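Side-chain contacts in probable branched-chain amino acid ABC transporter, amino acid binding protein (Thermus thermophilus, PDB 3LKB), which probably binds branched-chain amino acids such as valine and delivers them to an ABC transporter for uptake: residues G355-E360 with F366-E371; N286-M291 with P331-S336; F155-V160 with V177-S182; N213-A218 with M225-A230; W37-K42 with V47-V52. The protein carries 2 engineered substitutions. One frame throughout, in Å; residues are numbered along the deposited sequence.

Interaction 1 of 5, residues G355-E360 with F366-E371; sequences GLRILE and FVPVTE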
# COMPACT_ATOMS: atom_id res chain seq x y z
N GLY A 355 -24.16 5.85 -17.30
CA GLY A 355 -24.43 4.42 -17.47
C GLY A 355 -23.49 3.51 -16.69
O GLY A 355 -22.35 3.89 -16.31
N LEU A 356 -23.99 2.31 -16.41
CA LEU A 356 -23.23 1.27 -15.73
C LEU A 356 -23.69 -0.05 -16.33
O LEU A 356 -24.66 -0.06 -17.09
CB LEU A 356 -23.42 1.32 -14.20
CG LEU A 356 -24.84 1.36 -13.63
CD1 LEU A 356 -25.58 0.12 -13.92
CD2 LEU A 356 -24.79 1.56 -12.14
N ARG A 357 -22.96 -1.12 -16.04
CA ARG A 357 -23.40 -2.46 -16.37
C ARG A 357 -23.23 -3.35 -15.15
O ARG A 357 -22.57 -2.97 -14.17
CB ARG A 357 -22.55 -3.06 -17.53
CG ARG A 357 -22.36 -2.20 -18.79
CD ARG A 357 -21.44 -2.90 -19.75
NE ARG A 357 -20.03 -2.74 -19.38
CZ ARG A 357 -19.00 -3.22 -20.09
NH1 ARG A 357 -19.23 -3.91 -21.21
NH2 ARG A 357 -17.74 -3.02 -19.65
N ILE A 358 -23.86 -4.52 -15.20
CA ILE A 358 -23.55 -5.58 -14.28
C ILE A 358 -22.64 -6.58 -15.01
O ILE A 358 -22.92 -6.99 -16.15
CB ILE A 358 -24.83 -6.29 -13.78
CG1 ILE A 358 -25.89 -5.30 -13.27
CG2 ILE A 358 -24.55 -7.45 -12.81
CD1 ILE A 358 -25.47 -4.43 -12.24
N LEU A 359 -21.54 -6.95 -14.37
CA LEU A 359 -20.64 -7.96 -14.93
C LEU A 359 -20.62 -9.17 -14.00
O LEU A 359 -20.85 -9.02 -12.80
CB LEU A 359 -19.23 -7.40 -15.17
CG LEU A 359 -19.25 -6.08 -16.00
CD1 LEU A 359 -19.30 -4.79 -15.22
CD2 LEU A 359 -18.14 -5.97 -17.00
N GLU A 360 -20.37 -10.36 -14.55
CA GLU A 360 -20.29 -11.57 -13.78
C GLU A 360 -18.90 -12.14 -13.91
O GLU A 360 -18.36 -12.21 -15.03
CB GLU A 360 -21.30 -12.59 -14.29
CG GLU A 360 -21.20 -13.92 -13.48
CD GLU A 360 -22.21 -14.99 -13.86
OE1 GLU A 360 -23.00 -14.84 -14.82
OE2 GLU A 360 -22.19 -16.03 -13.19
N PHE A 366 -14.09 -10.78 -15.21
CA PHE A 366 -15.45 -10.17 -15.29
C PHE A 366 -16.05 -9.98 -16.70
O PHE A 366 -15.51 -9.27 -17.52
CB PHE A 366 -15.49 -8.87 -14.50
CG PHE A 366 -15.59 -9.10 -13.03
CD1 PHE A 366 -16.85 -9.38 -12.45
CD2 PHE A 366 -14.45 -9.11 -12.23
CE1 PHE A 366 -16.97 -9.63 -11.08
CE2 PHE A 366 -14.58 -9.33 -10.84
CZ PHE A 366 -15.84 -9.62 -10.26
N VAL A 367 -17.18 -10.62 -16.97
CA VAL A 367 -17.82 -10.64 -18.27
C VAL A 367 -19.11 -9.83 -18.17
O VAL A 367 -19.89 -10.04 -17.26
CB VAL A 367 -18.25 -12.09 -18.62
CG1 VAL A 367 -19.11 -12.10 -19.85
CG2 VAL A 367 -17.03 -13.01 -18.77
N PRO A 368 -19.35 -8.90 -19.11
CA PRO A 368 -20.62 -8.16 -19.05
C PRO A 368 -21.83 -9.04 -19.31
O PRO A 368 -21.88 -9.73 -20.33
CB PRO A 368 -20.50 -7.11 -20.18
CG PRO A 368 -19.34 -7.58 -21.03
CD PRO A 368 -18.40 -8.32 -20.09
N VAL A 369 -22.77 -9.03 -18.39
CA VAL A 369 -24.04 -9.69 -18.62
C VAL A 369 -25.16 -8.66 -18.83
O VAL A 369 -26.33 -9.01 -18.74
CB VAL A 369 -24.39 -10.67 -17.47
CG1 VAL A 369 -23.42 -11.82 -17.43
CG2 VAL A 369 -24.44 -9.95 -16.11
N THR A 370 -24.82 -7.38 -19.05
CA THR A 370 -25.81 -6.38 -19.52
C THR A 370 -25.21 -5.40 -20.55
O THR A 370 -23.99 -5.37 -20.79
CB THR A 370 -26.54 -5.56 -18.37
OG1 THR A 370 -25.60 -4.76 -17.66
CG2 THR A 370 -27.27 -6.41 -17.39
N GLU A 371 -26.09 -4.65 -21.20
CA GLU A 371 -25.76 -3.45 -21.93
C GLU A 371 -25.69 -2.26 -20.94
O GLU A 371 -26.21 -2.36 -19.82
CB GLU A 371 -26.86 -3.23 -22.95
CG GLU A 371 -26.48 -3.59 -24.37
CD GLU A 371 -26.01 -2.32 -25.14
OE1 GLU A 371 -26.29 -1.16 -24.66
OE2 GLU A 371 -25.36 -2.47 -26.21
O HOH W 1 -21.61 -4.73 -22.73
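Strands 357-360 and 366-368 run antiparallel with a strong twist, their directions 134° apart, and Glu-360 and Val-367 form the hydrogen-bonded pair, each N donating to the other's O at 2.8 Å. Beyond the non-hydrogen-bonded pair of Leu-359 and Pro-368, Val-369 N still reaches Ile-358 O at 3.0 Å, but the next rung is made by a side chain: Ile-358 N donates to Thr-370 OG1 at 3.0 Å, a nearly straight bond of 163°. Thr-370 holds OG1 between its own backbone N and carbonyl carbon (chi1 64°), which turns the hydroxyl toward the other strand. Leu-359 lays CD2 against Pro-368 CD at 3.9 Å, and the same methyl covers one face of the Arg-357 guanidinium near its rim. Arg-357, bent at chi3, runs alongside Pro-368, with NH1 3.6 Å from Pro-368 CB; a water in the guanidinium plane links NH1 to Thr-370 O, while NH2 forms a salt bridge with Glu-260. This beta hairpin closes one edge of the mixed sheet: strand 357-362 pairs with strand 250-253 on its other side, Ile-358 and Leu-356 pack on helix 126-140, and the Phe-366 ring meets Trp-251.

Interaction 2 of 5, residues N286-M291 with P331-S336; sequences NYTNGM and PGFAVS
Phe-333 reaches from the loop after helix 313-321 to helix 285-308 and meets two side chains one helical turn apart, Thr-288 and Met-291. Its ring tip takes the closest touch, CZ lying 3.5 Å from Met-291 CG. The methionine chain crosses the phenylalanine at about a right angle and turns at chi3 (-69°), with SD 3.7 Å from the same CZ. Measured to the ring centroid, the sulfur stands at 4.8 Å and 64° off the normal, an oblique Met-aromatic contact. Farther back on the ring, CD1 meets Thr-288 CG2 at 3.7 Å. In Thr-288, OG1 sits beside the backbone N (chi1 -41°), which leaves CG2 anti to that nitrogen and facing the ring; the hydroxyl hydrogen-bonds to Gln-268 of helix 263-274. No hydrogen bond joins the two segments, so the side chains meet through carbon and sulfur.

In the second shell, Glu-342 fixes the loop: its carboxylate takes the backbone N-H groups of Gly-332, Phe-333 and Ala-334, while Phe-333 and Val-335 also make backbone bonds to Tyr-256 and Ser-254. Leu-292 and Ala-295 of the same helix also touch Phe-333, and Tyr-34 of helix 21-41 touches Met-291. One aromatic side chain thus packs an irregular segment against a long helix, a hydrophobic core contact within the periplasmic binding protein fold.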
# COMPACT_ATOMS: atom_id res chain seq x y z
N ASN A 286 -9.23 0.23 -10.85
CA ASN A 286 -8.95 1.51 -10.16
C ASN A 286 -7.83 2.39 -10.75
O ASN A 286 -7.85 3.63 -10.65
CB ASN A 286 -8.92 1.29 -8.66
CG ASN A 286 -10.29 0.83 -8.17
OD1 ASN A 286 -11.30 1.47 -8.49
ND2 ASN A 286 -10.35 -0.30 -7.51
N TYR A 287 -6.90 1.75 -11.42
CA TYR A 287 -5.97 2.45 -12.29
C TYR A 287 -6.76 3.07 -13.43
O TYR A 287 -6.58 4.22 -13.74
CB TYR A 287 -4.92 1.44 -12.76
CG TYR A 287 -3.71 2.03 -13.40
CD1 TYR A 287 -2.80 2.74 -12.64
CD2 TYR A 287 -3.50 1.92 -14.78
CE1 TYR A 287 -1.69 3.30 -13.20
CE2 TYR A 287 -2.35 2.50 -15.39
CZ TYR A 287 -1.46 3.20 -14.57
OH TYR A 287 -0.33 3.78 -15.07
N THR A 288 -7.72 2.37 -14.00
CA THR A 288 -8.63 2.99 -14.98
C THR A 288 -9.39 4.18 -14.37
O THR A 288 -9.53 5.23 -15.00
CB THR A 288 -9.68 1.97 -15.52
OG1 THR A 288 -9.04 0.71 -15.75
CG2 THR A 288 -10.33 2.45 -16.82
N ASN A 289 -9.89 4.00 -13.15
CA ASN A 289 -10.68 4.98 -12.40
C ASN A 289 -9.90 6.28 -12.14
O ASN A 289 -10.37 7.37 -12.46
CB ASN A 289 -11.10 4.31 -11.10
CG ASN A 289 -12.15 5.08 -10.33
OD1 ASN A 289 -12.62 6.15 -10.74
ND2 ASN A 289 -12.52 4.53 -9.15
N GLY A 290 -8.69 6.17 -11.60
CA GLY A 290 -7.79 7.33 -11.47
C GLY A 290 -7.43 8.01 -12.78
O GLY A 290 -7.30 9.23 -12.85
N MET A 291 -7.27 7.22 -13.82
CA MET A 291 -6.86 7.78 -15.10
C MET A 291 -8.03 8.60 -15.66
O MET A 291 -7.84 9.68 -16.25
CB MET A 291 -6.40 6.67 -16.08
CG MET A 291 -5.69 7.23 -17.29
SD MET A 291 -4.72 6.03 -18.24
CE MET A 291 -3.51 5.83 -16.94
N PRO A 331 -12.94 9.84 -23.61
CA PRO A 331 -11.62 9.17 -23.63
C PRO A 331 -11.70 7.63 -23.83
O PRO A 331 -10.70 7.01 -24.12
CB PRO A 331 -11.04 9.52 -22.27
CG PRO A 331 -12.30 9.64 -21.37
CD PRO A 331 -13.39 10.18 -22.24
N GLY A 332 -12.87 7.01 -23.69
CA GLY A 332 -12.99 5.55 -23.76
C GLY A 332 -12.65 4.85 -22.45
O GLY A 332 -12.17 3.75 -22.46
N PHE A 333 -12.88 5.48 -21.30
CA PHE A 333 -12.64 4.77 -20.02
C PHE A 333 -13.88 4.12 -19.44
O PHE A 333 -13.80 3.04 -18.83
CB PHE A 333 -12.00 5.67 -18.97
CG PHE A 333 -10.61 6.03 -19.29
CD1 PHE A 333 -9.64 5.05 -19.42
CD2 PHE A 333 -10.25 7.34 -19.45
CE1 PHE A 333 -8.32 5.38 -19.67
CE2 PHE A 333 -8.93 7.70 -19.72
CZ PHE A 333 -7.97 6.73 -19.85
N ALA A 334 -15.02 4.78 -19.64
CA ALA A 334 -16.27 4.32 -19.09
C ALA A 334 -17.23 4.11 -20.22
O ALA A 334 -17.06 4.70 -21.29
CB ALA A 334 -16.85 5.38 -18.10
N VAL A 335 -18.26 3.31 -19.95
CA VAL A 335 -19.27 2.96 -20.92
C VAL A 335 -20.20 4.16 -21.21
O VAL A 335 -20.18 5.13 -20.49
CB VAL A 335 -20.10 1.76 -20.41
CG1 VAL A 335 -19.24 0.58 -20.20
CG2 VAL A 335 -20.86 2.10 -19.12
N SER A 336 -20.96 4.09 -22.29
CA SER A 336 -21.99 5.09 -22.56
C SER A 336 -23.31 4.40 -22.95
O SER A 336 -23.31 3.27 -23.48
CB SER A 336 -21.51 6.09 -23.62
OG SER A 336 -21.02 5.42 -24.75

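Interaction 3 of 5, residues F155-V160 with V177-S182; sequences FGRAPV and VQEVGS. With VAL (valine), chain C.
A salt bridge on the protein surface joins the short helix 154-157, whose Phe-155 belongs to the valine pocket, to the end of strand 173-179. Arg-157 NH1 and Glu-179 OE1 are 2.8 Å apart, but the hydrogen bond within this ion pair is weak, its N-H...O angle only 122°. The side chains cross at about a right angle, and the carboxylate approaches the edge of the guanidinium with the two planes turned 45° from each other; one N-O pair, NH1 with OE1, carries the bridge. The second carboxylate oxygen, OE2, lies against the arginine's aliphatic part, 3.2 Å from Arg-157 CD. A bend at chi3 (-71°) brings the guanidinium round to the glutamate. Two residues earlier in the chain, the Phe-155 ring covers the ligand: the amino N of the bound valine sits 3.6 Å above the ring plane, over its centre. The position of an amino group over a ring face would be consistent with a cation-pi attraction if that group is charged. Phe-155 O accepts a hydrogen bond from Gln-205. Strand 173-179 is the outermost on its side of the mixed sheet, pairing with strand 145-150, and helix 188-196 packs against Gln-178 and Val-180.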
# COMPACT_ATOMS: atom_id res chain seq x y z
N PHE A 155 -18.23 5.78 3.65
CA PHE A 155 -18.14 5.03 2.36
C PHE A 155 -19.00 3.74 2.30
O PHE A 155 -19.74 3.49 1.33
CB PHE A 155 -16.68 4.77 2.02
CG PHE A 155 -16.41 3.53 1.17
CD1 PHE A 155 -16.97 3.38 -0.11
CD2 PHE A 155 -15.51 2.55 1.61
CE1 PHE A 155 -16.65 2.27 -0.92
CE2 PHE A 155 -15.18 1.45 0.82
CZ PHE A 155 -15.77 1.30 -0.45
N GLY A 156 -18.88 2.86 3.26
CA GLY A 156 -19.74 1.73 3.34
C GLY A 156 -21.19 2.03 3.52
O GLY A 156 -22.01 1.43 2.96
N ARG A 157 -21.48 3.00 4.35
CA ARG A 157 -22.85 3.36 4.62
C ARG A 157 -23.54 4.16 3.52
O ARG A 157 -24.69 4.19 3.50
CB ARG A 157 -22.96 4.02 5.99
CG ARG A 157 -22.51 3.09 7.03
CD ARG A 157 -22.54 3.55 8.41
NE ARG A 157 -21.56 4.53 8.73
CZ ARG A 157 -20.44 4.36 9.41
NH1 ARG A 157 -20.07 3.21 9.83
NH2 ARG A 157 -19.70 5.40 9.63
N ALA A 158 -22.82 4.77 2.62
CA ALA A 158 -23.38 5.59 1.57
C ALA A 158 -24.66 5.14 0.86
O ALA A 158 -25.57 5.88 0.75
CB ALA A 158 -22.33 5.89 0.55
N PRO A 159 -24.68 3.93 0.36
CA PRO A 159 -25.86 3.54 -0.41
C PRO A 159 -26.94 2.82 0.42
O PRO A 159 -27.98 2.43 -0.11
CB PRO A 159 -25.27 2.60 -1.48
CG PRO A 159 -24.20 1.88 -0.78
CD PRO A 159 -23.61 2.91 0.24
N VAL A 160 -26.71 2.64 1.71
CA VAL A 160 -27.66 1.90 2.56
C VAL A 160 -29.12 2.40 2.52
O VAL A 160 -30.03 1.62 2.29
CB VAL A 160 -27.10 1.78 3.96
CG1 VAL A 160 -28.09 1.12 4.90
CG2 VAL A 160 -25.84 0.95 3.88
N VAL A 177 -28.01 -5.66 7.97
CA VAL A 177 -26.87 -4.94 7.50
C VAL A 177 -25.74 -4.89 8.54
O VAL A 177 -25.90 -4.46 9.71
CB VAL A 177 -27.21 -3.58 6.79
CG1 VAL A 177 -28.68 -3.25 6.82
CG2 VAL A 177 -26.33 -2.40 7.22
N GLN A 178 -24.62 -5.41 8.08
CA GLN A 178 -23.42 -5.59 8.84
C GLN A 178 -22.27 -4.78 8.26
O GLN A 178 -22.07 -4.72 7.05
CB GLN A 178 -22.98 -7.05 8.76
CG GLN A 178 -23.78 -8.05 9.58
CD GLN A 178 -23.65 -7.85 11.06
OE1 GLN A 178 -22.54 -7.73 11.59
NE2 GLN A 178 -24.78 -7.80 11.75
N GLU A 179 -21.45 -4.25 9.12
CA GLU A 179 -20.27 -3.54 8.81
C GLU A 179 -19.08 -4.47 8.97
O GLU A 179 -18.90 -4.99 10.00
CB GLU A 179 -20.21 -2.28 9.67
CG GLU A 179 -20.90 -1.10 9.03
CD GLU A 179 -21.20 0.13 9.90
OE1 GLU A 179 -20.37 0.58 10.67
OE2 GLU A 179 -22.28 0.69 9.79
N VAL A 180 -18.32 -4.69 7.91
CA VAL A 180 -17.10 -5.48 7.93
C VAL A 180 -15.93 -4.76 7.27
O VAL A 180 -15.98 -4.40 6.14
CB VAL A 180 -17.28 -6.89 7.29
CG1 VAL A 180 -16.09 -7.72 7.36
CG2 VAL A 180 -18.45 -7.59 7.80
N GLY A 181 -14.86 -4.56 8.02
CA GLY A 181 -13.65 -3.93 7.54
C GLY A 181 -12.49 -4.83 7.21
O GLY A 181 -12.64 -5.99 7.14
N SER A 182 -11.33 -4.27 6.99
CA SER A 182 -10.20 -5.09 6.61
C SER A 182 -9.71 -5.84 7.86
O SER A 182 -9.98 -5.40 8.98
CB SER A 182 -9.11 -4.22 5.99
OG SER A 182 -8.74 -3.22 6.95
N VAL C . -13.12 4.04 -0.95
CA VAL C . -13.97 5.15 -1.53
C VAL C . -13.19 6.26 -2.14
O VAL C . -12.99 6.15 -3.33
CB VAL C . -14.88 5.81 -0.52
CG1 VAL C . -14.14 6.55 0.49
CG2 VAL C . -15.70 6.70 -1.21

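Interaction 4 of 5, residues N213-A218 with M225-A230; sequences NILKDA and MRHLGA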
# COMPACT_ATOMS: atom_id res chain seq x y z
N ASN A 213 -12.18 -12.05 1.51
CA ASN A 213 -12.17 -12.87 2.71
C ASN A 213 -13.52 -13.55 2.98
O ASN A 213 -13.60 -14.74 3.36
CB ASN A 213 -11.74 -12.03 3.91
CG ASN A 213 -10.27 -11.66 3.85
OD1 ASN A 213 -9.45 -12.41 3.29
ND2 ASN A 213 -9.93 -10.49 4.41
N ILE A 214 -14.59 -12.78 2.81
CA ILE A 214 -15.92 -13.32 2.97
C ILE A 214 -16.18 -14.46 1.95
O ILE A 214 -16.67 -15.51 2.34
CB ILE A 214 -16.98 -12.20 2.90
CG1 ILE A 214 -16.93 -11.37 4.18
CG2 ILE A 214 -18.37 -12.79 2.69
CD1 ILE A 214 -17.65 -10.05 4.09
N LEU A 215 -15.81 -14.26 0.67
CA LEU A 215 -16.03 -15.27 -0.37
C LEU A 215 -15.24 -16.53 -0.10
O LEU A 215 -15.75 -17.62 -0.26
CB LEU A 215 -15.60 -14.74 -1.77
CG LEU A 215 -16.21 -13.43 -2.23
CD1 LEU A 215 -15.69 -12.96 -3.62
CD2 LEU A 215 -17.71 -13.50 -2.17
N LYS A 216 -13.98 -16.37 0.31
CA LYS A 216 -13.15 -17.51 0.67
C LYS A 216 -13.83 -18.34 1.74
O LYS A 216 -13.93 -19.54 1.62
CB LYS A 216 -11.76 -17.03 1.10
CG LYS A 216 -10.84 -16.92 -0.11
CD LYS A 216 -9.89 -15.79 -0.05
CE LYS A 216 -8.62 -16.11 0.72
NZ LYS A 216 -7.70 -14.89 0.61
N ASP A 217 -14.33 -17.69 2.78
CA ASP A 217 -15.03 -18.41 3.83
C ASP A 217 -16.35 -19.03 3.32
O ASP A 217 -16.62 -20.19 3.61
CB ASP A 217 -15.26 -17.48 5.01
CG ASP A 217 -14.00 -17.29 5.84
OD1 ASP A 217 -13.10 -18.17 5.78
OD2 ASP A 217 -13.91 -16.25 6.55
N ALA A 218 -17.12 -18.26 2.53
CA ALA A 218 -18.34 -18.78 1.89
C ALA A 218 -18.13 -20.09 1.13
O ALA A 218 -18.86 -21.07 1.31
CB ALA A 218 -18.95 -17.75 0.99
N MET A 225 -25.51 -18.81 -1.06
CA MET A 225 -25.91 -17.44 -1.25
C MET A 225 -25.09 -16.87 -2.39
O MET A 225 -23.91 -17.20 -2.56
CB MET A 225 -25.65 -16.56 -0.03
CG MET A 225 -25.76 -17.21 1.34
SD MET A 225 -25.18 -16.05 2.60
CE MET A 225 -23.51 -16.01 2.12
N ARG A 226 -25.73 -16.03 -3.17
CA ARG A 226 -25.07 -15.29 -4.22
C ARG A 226 -24.51 -13.95 -3.69
O ARG A 226 -25.17 -13.25 -2.91
CB ARG A 226 -26.06 -15.07 -5.35
CG ARG A 226 -25.66 -14.02 -6.34
CD ARG A 226 -24.71 -14.57 -7.40
NE ARG A 226 -25.32 -15.73 -8.04
CZ ARG A 226 -25.15 -16.07 -9.31
NH1 ARG A 226 -24.38 -15.38 -10.16
NH2 ARG A 226 -25.77 -17.16 -9.74
N HIS A 227 -23.28 -13.61 -4.11
CA HIS A 227 -22.67 -12.32 -3.81
C HIS A 227 -22.59 -11.33 -4.99
O HIS A 227 -22.26 -11.68 -6.13
CB HIS A 227 -21.30 -12.48 -3.15
CG HIS A 227 -21.32 -13.33 -1.91
ND1 HIS A 227 -21.61 -14.68 -1.95
CD2 HIS A 227 -21.06 -13.04 -0.62
CE1 HIS A 227 -21.53 -15.18 -0.72
NE2 HIS A 227 -21.21 -14.20 0.10
N LEU A 228 -22.90 -10.07 -4.67
CA LEU A 228 -22.90 -8.97 -5.62
C LEU A 228 -22.22 -7.78 -4.97
O LEU A 228 -22.03 -7.76 -3.75
CB LEU A 228 -24.35 -8.61 -6.05
CG LEU A 228 -25.31 -9.81 -6.32
CD1 LEU A 228 -25.84 -10.46 -5.02
CD2 LEU A 228 -26.50 -9.32 -7.18
N GLY A 229 -21.87 -6.77 -5.74
CA GLY A 229 -21.12 -5.67 -5.17
C GLY A 229 -20.97 -4.48 -6.08
O GLY A 229 -21.04 -4.60 -7.29
N ALA A 230 -20.79 -3.33 -5.46
CA ALA A 230 -20.70 -2.09 -6.13
C ALA A 230 -19.26 -1.84 -6.57
O ALA A 230 -18.38 -2.67 -6.40
CB ALA A 230 -21.14 -1.04 -5.20
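Ile-214, the first residue of helix segment 213-218 to touch strand 226-229, sets CG2 4.1 Å from His-227 NE2. Leu-215 follows with the principal contact. Its CD2 methyl lies over one face of the imidazole, 3.9 Å from the ring centroid and 23° off the normal, a CH-pi contact displaced toward the rim, where CG is the nearest ring atom at 3.6 Å. Leucine and histidine lie alongside one another, pointing opposite ways; in leucine CG is anti to the carbonyl carbon (chi1 -54°), and this carries the branch to the ring. One turn after Ile-214, Ala-218 brings CB to 4.0 Å from His-227 CE1. Helix and strand run almost antiparallel, at 171°, as successive members of a beta-alpha-beta unit that starts with strand 201-205, and the His-204 ring of that strand meets the His-227 ring, their planes close to parallel. Replacing His-227 by an alanine would probably leave the Leu-215 methyl without its aromatic face and open a gap between helix and strand. The contacts made by the imidazole across this interface are apolar; NE2 is buried with no partner in the model, which would probably disfavour a charged ring.

Interaction 5 of 5, residues W37-K42 with V47-V52; sequences WANERK and VVFNCV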
# COMPACT_ATOMS: atom_id res chain seq x y z
N TRP A 37 2.42 11.60 -18.26
CA TRP A 37 2.12 11.50 -19.69
C TRP A 37 1.63 12.83 -20.32
O TRP A 37 2.02 13.16 -21.41
CB TRP A 37 1.12 10.36 -19.95
CG TRP A 37 1.01 9.91 -21.39
CD1 TRP A 37 1.87 9.05 -22.06
CD2 TRP A 37 -0.03 10.21 -22.31
NE1 TRP A 37 1.42 8.82 -23.35
CE2 TRP A 37 0.26 9.53 -23.52
CE3 TRP A 37 -1.18 10.99 -22.23
CZ2 TRP A 37 -0.55 9.64 -24.66
CZ3 TRP A 37 -2.02 11.10 -23.38
CH2 TRP A 37 -1.69 10.43 -24.58
N ALA A 38 0.80 13.59 -19.62
CA ALA A 38 0.44 14.94 -20.10
C ALA A 38 1.67 15.79 -20.43
O ALA A 38 1.71 16.44 -21.46
CB ALA A 38 -0.45 15.66 -19.10
N ASN A 39 2.67 15.75 -19.56
CA ASN A 39 3.91 16.52 -19.75
C ASN A 39 4.75 16.04 -20.94
O ASN A 39 5.21 16.87 -21.74
CB ASN A 39 4.76 16.57 -18.45
CG ASN A 39 4.21 17.55 -17.40
OD1 ASN A 39 3.54 18.54 -17.72
ND2 ASN A 39 4.48 17.28 -16.14
N GLU A 40 4.93 14.71 -21.05
CA GLU A 40 5.69 14.08 -22.14
C GLU A 40 5.05 14.31 -23.52
O GLU A 40 5.75 14.48 -24.49
CB GLU A 40 5.85 12.56 -21.94
CG GLU A 40 6.13 12.07 -20.53
CD GLU A 40 7.49 11.36 -20.36
OE1 GLU A 40 8.09 10.96 -21.41
OE2 GLU A 40 7.93 11.20 -19.17
N ARG A 41 3.73 14.29 -23.60
CA ARG A 41 3.05 14.45 -24.87
C ARG A 41 2.58 15.87 -25.11
O ARG A 41 1.96 16.16 -26.12
CB ARG A 41 1.84 13.53 -24.92
CG ARG A 41 2.12 12.13 -24.41
CD ARG A 41 2.86 11.23 -25.45
NE ARG A 41 2.40 11.45 -26.82
CZ ARG A 41 3.21 11.69 -27.85
NH1 ARG A 41 4.53 11.72 -27.66
NH2 ARG A 41 2.70 11.89 -29.06
N LYS A 42 2.86 16.76 -24.17
CA LYS A 42 2.41 18.16 -24.27
C LYS A 42 0.92 18.28 -24.65
O LYS A 42 0.54 18.99 -25.58
CB LYS A 42 3.34 18.96 -25.21
CG LYS A 42 4.57 19.56 -24.49
CD LYS A 42 5.89 18.94 -24.98
CE LYS A 42 6.41 19.58 -26.31
NZ LYS A 42 7.18 18.61 -27.21
N VAL A 47 1.81 24.48 -20.79
CA VAL A 47 1.60 24.17 -19.38
C VAL A 47 2.47 23.00 -18.94
O VAL A 47 2.43 21.92 -19.53
CB VAL A 47 0.13 23.82 -19.12
CG1 VAL A 47 -0.06 23.24 -17.71
CG2 VAL A 47 -0.73 25.01 -19.32
N VAL A 48 3.28 23.18 -17.90
CA VAL A 48 3.87 21.96 -17.30
C VAL A 48 3.14 21.63 -16.01
O VAL A 48 2.93 22.51 -15.16
CB VAL A 48 5.44 21.95 -17.22
CG1 VAL A 48 6.03 22.98 -18.16
CG2 VAL A 48 5.96 22.20 -15.82
N PHE A 49 2.67 20.39 -15.91
CA PHE A 49 1.97 19.98 -14.70
C PHE A 49 2.96 19.64 -13.60
O PHE A 49 3.91 18.88 -13.80
CB PHE A 49 0.98 18.83 -14.94
CG PHE A 49 -0.21 19.22 -15.79
CD1 PHE A 49 -1.33 19.83 -15.23
CD2 PHE A 49 -0.20 18.99 -17.16
CE1 PHE A 49 -2.42 20.20 -16.01
CE2 PHE A 49 -1.29 19.35 -17.97
CZ PHE A 49 -2.40 19.95 -17.40
N ASN A 50 2.76 20.27 -12.46
CA ASN A 50 3.36 19.85 -11.24
C ASN A 50 2.40 18.82 -10.56
O ASN A 50 1.25 19.10 -10.17
CB ASN A 50 3.59 21.09 -10.37
CG ASN A 50 4.19 20.76 -9.05
OD1 ASN A 50 5.09 19.95 -8.99
ND2 ASN A 50 3.69 21.38 -7.97
N CYS A 51 2.89 17.59 -10.46
CA CYS A 51 2.06 16.49 -10.02
C CYS A 51 2.21 16.26 -8.52
O CYS A 51 3.24 15.84 -8.08
CB CYS A 51 2.48 15.23 -10.71
SG CYS A 51 1.43 13.89 -10.07
N VAL A 52 1.17 16.54 -7.75
CA VAL A 52 1.25 16.35 -6.34
C VAL A 52 0.23 15.30 -5.89
O VAL A 52 -0.98 15.51 -5.97
CB VAL A 52 1.12 17.66 -5.60
CG1 VAL A 52 1.16 17.40 -4.12
CG2 VAL A 52 2.24 18.62 -6.06
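Asn-39 spans the gap between helix 21-41 and strand 47-55 with its side chain, pairing with both the N-H and the C=O of Phe-49. From CB, CG is set anti to the carbonyl carbon (chi1 -76°), which directs the amide at the strand. There OD1 accepts from Phe-49 N at 2.7 Å, in the carbonyl plane and on a lone pair, and it also lies 3.5 Å from Val-48 CA. On the other branch ND2 donates to Phe-49 O at 2.9 Å, with that oxygen nearly in the amide plane. Two nearly straight bonds, 161° and 166°, thus hold the amide flat and fix which way round it sits. A leucine in place of Asn-39 would probably leave Phe-49 N and O without these partners. Beside the amide, Ala-38 CB touches Phe-49 CD2 at 3.9 Å. The helix then ends in a Schellman motif with Lys-42 at C-prime, and the chain turns back into the strand: the alpha-to-beta half of a beta-alpha-beta unit begun by strand 6-14.

Along the chain the order is interaction 5, interaction 3, interaction 4, interaction 2, interaction 1, each closing before the next opens. Interactions 1, 3 and 4 all reach the same seven-stranded mixed sheet: 3 lies at one outermost strand, 1 at the other, and 4 between them, with the centres of 3 and 4 about 14 Å apart. Interaction 5 belongs to the parallel pairing of strands 6-14 and 47-55, on the opposite side of the chain's centre from 4 and about 41 Å from it between centres. Interaction 2 lies between, touching 1 where Val-335 packs on Arg-357. Together they sample both halves of a molecule that, as in related periplasmic binding proteins, probably encloses its ligand between two lobes.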